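Local coordinates for protein putative TetR-family transcriptional regulator (Bordetella parapertussis 12822, PDB 3CCY) that probably binds operator DNA through an N-terminal helix-turn-helix as a TetR-family transcriptional regulator, most likely acting as a repressor, at the interface of chains A and B. Sequence-based numbering; all coordinates share one arbitrary frame. Chains: chain A/B, Putative TetR-family transcriptional regulator.

Contact 1 lies at the DNA-binding end of the two-chain assembly, about 43 Å from contact 2 and about 41 Å from contact 3, measured between centres of C-alpha atoms. Contacts 2 and 3 are near neighbours at the opposite end, about 18 Å apart between the same kind of centres. They share helix 182-195 of chain A, and both use the C-terminal stretch after it: residues 200-202 in contact 2, the 3-10 helix 197-199 of the partner in contact 3. Each C-terminal stretch packs against the other chain, and the dimer, which TetR regulators typically form, is tied far from the small touch between the N-terminal domains.

Contact 1: the interface of chains A and B. Residues chain A 33-34; chain B 33-34.
A:Ser33 and B:Ser33 meet hydroxyl to hydroxyl, OG to OG at 2.7 Å, in a hydrogen bond whose direction the structure does not settle. The two residues are copies related by the two-fold axis, so the bond spans that axis; one hydroxyl must give its hydrogen while the other accepts. Serine suits such a meeting of like with like, because its hydroxyl can play either role and its side chain is short enough for the two backbones to come close. In each copy OG sits between the backbone N and the carbonyl carbon (chi1 61°), the rotation that directs it to its twin.

The next residue flanks this pair on either side. A:Glu34 reaches alongside B:Ser33, with carboxylate oxygen OE1 3.6 Å from the methylene CB, and B:Glu34 does the same to A:Ser33. These are packing contacts rather than bonds. The glutamate chain bends at chi2 (-84°), which lets its CG and carboxylate lie beside the serine of the other chain. A long, flexible acid suits this place because it can bend to bring its carboxylate alongside the serine methylene across the interface.

The hidden surface is small, 151 Å² in all, so this patch alone would hardly hold two chains together. It lies in the loop between helix 15-29 and helix 37-43, beside the predicted helix-turn-helix, where it may influence the spacing of the two DNA-binding heads.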
# COMPACT_ATOMS: atom_id res chain seq x y z
N SER A 33 16.35 -6.31 -4.87
CA SER A 33 17.46 -6.06 -5.82
C SER A 33 18.63 -5.36 -5.14
O SER A 33 19.78 -5.53 -5.55
CB SER A 33 16.99 -5.24 -7.02
OG SER A 33 16.50 -3.98 -6.61
N GLU A 34 18.34 -4.58 -4.10
CA GLU A 34 19.35 -3.88 -3.32
C GLU A 34 20.19 -4.82 -2.45
O GLU A 34 21.38 -4.58 -2.23
CB GLU A 34 18.69 -2.79 -2.46
CG GLU A 34 18.28 -1.54 -3.23
CD GLU A 34 19.44 -0.54 -3.41
OE1 GLU A 34 20.13 -0.59 -4.45
OE2 GLU A 34 19.64 0.29 -2.49
N SER B 33 16.12 1.11 -8.36
CA SER B 33 17.45 0.46 -8.40
C SER B 33 17.60 -0.44 -9.62
O SER B 33 18.70 -0.63 -10.13
CB SER B 33 17.73 -0.32 -7.12
OG SER B 33 16.78 -1.36 -6.95
N GLU B 34 16.47 -1.00 -10.08
CA GLU B 34 16.44 -1.86 -11.26
C GLU B 34 16.67 -1.08 -12.57
O GLU B 34 17.26 -1.62 -13.51
CB GLU B 34 15.11 -2.62 -11.31
CG GLU B 34 15.03 -3.80 -10.34
CD GLU B 34 15.66 -5.09 -10.89
OE1 GLU B 34 16.86 -5.34 -10.62
OE2 GLU B 34 14.95 -5.84 -11.60

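Contact 2: the interface of chains A and B. Residues chain A 188, 200-202; chain B 146, 148-149.
B:Arg146 points its guanidinium end-on at the backbone carbonyl of A:Leu200, joining the C-terminal tail of one TetR-family subunit to the residue just before the partner's 3-10 turn 147-149. NH1 and NH2 both donate to A:Leu200 O, each at 2.8 Å, and the oxygen lies in the guanidinium plane. The NH1 bond comes in on a carbonyl lone pair, whereas NH2 approaches nearly in line with C=O, at 169°. Arginine suits this place because its several N-H groups can serve two acceptors at once.

Its NE–NH2 edge is taken by B:Asp148, NH2 serving both partners: NE meets OD1 at 2.8 Å in a salt bridge, and NH2 bonds to OD2. The carboxylate is met on its syn side by both nitrogens. This pairing should hold the guanidinium against rotation and preset it for the carbonyl of the other chain. The arginine chain, bent at chi2 and chi3, folds back far enough to reach the acid two residues later.

Over one face of the guanidinium lies CG of the selenomethionine B:Met149, 3.5 Å above the plane and offset toward the rim. A:Ser202 packs across that same residue, its CB tight against CG at 3.4 Å. The serine OG donates to B:Asp148 O at 3.0 Å, from above the carbonyl plane, although the exact placement of this hydroxyl is doubtful because it is modelled too close to B:Met149 CG.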
# COMPACT_ATOMS: atom_id res chain seq x y z
N ARG A 188 -10.99 -0.77 15.74
CA ARG A 188 -11.21 0.51 15.07
C ARG A 188 -11.46 0.35 13.56
O ARG A 188 -12.40 0.93 13.03
CB ARG A 188 -9.98 1.39 15.22
CG ARG A 188 -10.21 2.88 14.72
CD ARG A 188 -11.11 3.56 15.69
NE ARG A 188 -11.17 5.02 15.52
CZ ARG A 188 -11.78 5.82 16.40
NH1 ARG A 188 -12.32 5.29 17.48
NH2 ARG A 188 -11.84 7.11 16.19
N LEU A 200 -19.24 6.57 14.49
CA LEU A 200 -18.28 6.09 15.46
C LEU A 200 -18.51 6.90 16.73
O LEU A 200 -18.69 8.13 16.67
CB LEU A 200 -16.90 6.38 14.89
CG LEU A 200 -15.63 5.53 14.96
CD1 LEU A 200 -15.84 4.04 14.77
CD2 LEU A 200 -14.73 6.07 13.88
N LEU A 201 -18.53 6.23 17.88
CA LEU A 201 -18.66 6.95 19.14
C LEU A 201 -17.39 7.72 19.46
O LEU A 201 -16.27 7.23 19.28
CB LEU A 201 -19.04 6.01 20.29
CG LEU A 201 -20.51 6.05 20.75
CD1 LEU A 201 -21.54 6.07 19.60
CD2 LEU A 201 -20.80 4.88 21.70
N SER A 202 -17.58 8.96 19.90
CA SER A 202 -16.46 9.79 20.28
C SER A 202 -16.29 9.84 21.79
O SER A 202 -17.20 10.25 22.51
CB SER A 202 -16.63 11.20 19.74
OG SER A 202 -15.37 11.85 19.72
N ARG B 146 -16.59 15.61 11.73
CA ARG B 146 -16.77 15.16 13.11
C ARG B 146 -15.97 16.05 14.07
O ARG B 146 -14.94 15.62 14.56
CB ARG B 146 -16.28 13.70 13.26
CG ARG B 146 -17.16 12.59 12.63
CD ARG B 146 -18.56 12.47 13.28
NE ARG B 146 -18.53 12.23 14.74
CZ ARG B 146 -18.57 11.03 15.32
NH1 ARG B 146 -18.60 9.92 14.58
NH2 ARG B 146 -18.57 10.92 16.65
N ASP B 148 -16.51 16.74 16.96
CA ASP B 148 -16.53 16.14 18.29
C ASP B 148 -15.37 15.16 18.50
O ASP B 148 -15.07 14.79 19.61
CB ASP B 148 -17.89 15.49 18.59
CG ASP B 148 -18.26 14.34 17.60
OD1 ASP B 148 -18.04 14.43 16.36
OD2 ASP B 148 -18.82 13.35 18.08
N MSE B 149 -14.71 14.78 17.41
CA MSE B 149 -13.59 13.84 17.48
C MSE B 149 -12.18 14.46 17.44
O MSE B 149 -11.15 13.76 17.51
CB MSE B 149 -13.80 12.78 16.39
CG MSE B 149 -14.99 11.86 16.80
SE MSE B 149 -14.80 10.09 16.32
CE MSE B 149 -14.65 10.57 14.44

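Contact 3: the interface of chains A and B. Residues chain A 88, 142, 145, 194-195; chain B 197-198.
This is a largely apolar, helix-end interface between two copies of the protein, in which the C-terminal 3-10 turn of chain B inserts a leucine among chain A side chains and likely contributes to the dimer that TetR-family regulators typically form. B:Leu198 buries 89 Å² here. With CG anti to the carbonyl carbon (chi1 -61°), its side chain is carried toward A:Leu194, and the branching at CG sends the two methyls to different neighbours: CD2 packs against CB of A:Leu145 at 3.9 Å, while CD1 and CG lie over CB of A:Leu194. A branched aliphatic chain can fill such a junction without needing polar partners. Its backbone is pinned as well, N donating to A:Leu194 O at 2.9 Å, near the end of helix 182-195.

Beside it, B:Tyr197 swings away from its backbone N (chi1 -173°) and lays its ring across A:Leu142. One ring face receives CD2 of that leucine, 4.1 Å above the plane and toward the rim, a fit that suits a broad aromatic surface. At the border, CD1 of B:Leu198 touches A:Lys88 NZ at 3.6 Å and also approaches A:Asp195 OD1. The lysine and aspartate probably offset each other's charge within chain A: A:Lys88 NZ bonds to the syn lone pair of A:Asp195 OD2 at 2.9 Å.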
# COMPACT_ATOMS: atom_id res chain seq x y z
N LYS A 88 -20.29 -11.65 12.31
CA LYS A 88 -19.63 -10.38 12.68
C LYS A 88 -18.37 -10.65 13.50
O LYS A 88 -17.34 -9.97 13.31
CB LYS A 88 -20.55 -9.36 13.37
CG LYS A 88 -19.99 -7.89 13.28
CD LYS A 88 -21.04 -6.76 13.53
CE LYS A 88 -20.33 -5.41 13.84
NZ LYS A 88 -21.13 -4.13 13.55
N LEU A 142 -17.29 -10.89 4.42
CA LEU A 142 -18.06 -9.64 4.25
C LEU A 142 -19.47 -9.90 3.68
O LEU A 142 -20.46 -9.35 4.18
CB LEU A 142 -17.30 -8.64 3.35
CG LEU A 142 -16.12 -7.89 3.98
CD1 LEU A 142 -15.46 -7.02 2.95
CD2 LEU A 142 -16.65 -7.02 5.12
N LEU A 145 -21.99 -11.00 6.04
CA LEU A 145 -22.61 -9.88 6.76
C LEU A 145 -23.68 -9.21 5.91
O LEU A 145 -24.66 -8.72 6.45
CB LEU A 145 -21.58 -8.80 7.13
CG LEU A 145 -20.43 -9.29 8.01
CD1 LEU A 145 -19.34 -8.23 8.04
CD2 LEU A 145 -20.93 -9.60 9.39
N LEU A 194 -17.34 -1.20 8.84
CA LEU A 194 -18.72 -1.71 8.92
C LEU A 194 -19.78 -0.65 9.23
O LEU A 194 -20.86 -0.66 8.65
CB LEU A 194 -18.83 -2.84 9.97
CG LEU A 194 -18.05 -4.12 9.63
CD1 LEU A 194 -18.46 -5.22 10.60
CD2 LEU A 194 -18.23 -4.61 8.17
N ASP A 195 -19.47 0.24 10.15
CA ASP A 195 -20.49 1.17 10.65
C ASP A 195 -20.25 2.64 10.29
O ASP A 195 -21.17 3.48 10.40
CB ASP A 195 -20.69 0.95 12.16
CG ASP A 195 -21.34 -0.42 12.46
OD1 ASP A 195 -22.51 -0.62 12.07
OD2 ASP A 195 -20.68 -1.30 13.03
N TYR B 197 -20.03 -0.14 5.52
CA TYR B 197 -20.43 -1.29 4.71
C TYR B 197 -21.85 -1.80 5.03
O TYR B 197 -22.62 -2.17 4.11
CB TYR B 197 -19.44 -2.43 4.95
CG TYR B 197 -19.66 -3.59 4.05
CD1 TYR B 197 -20.15 -4.81 4.55
CD2 TYR B 197 -19.40 -3.49 2.70
CE1 TYR B 197 -20.37 -5.88 3.68
CE2 TYR B 197 -19.62 -4.56 1.84
CZ TYR B 197 -20.08 -5.75 2.33
OH TYR B 197 -20.32 -6.80 1.43
N LEU B 198 -22.17 -1.84 6.32
CA LEU B 198 -23.47 -2.34 6.77
C LEU B 198 -24.71 -1.47 6.41
O LEU B 198 -25.85 -1.96 6.46
CB LEU B 198 -23.43 -2.66 8.26
CG LEU B 198 -22.43 -3.73 8.75
CD1 LEU B 198 -22.54 -3.90 10.29
CD2 LEU B 198 -22.62 -5.12 8.07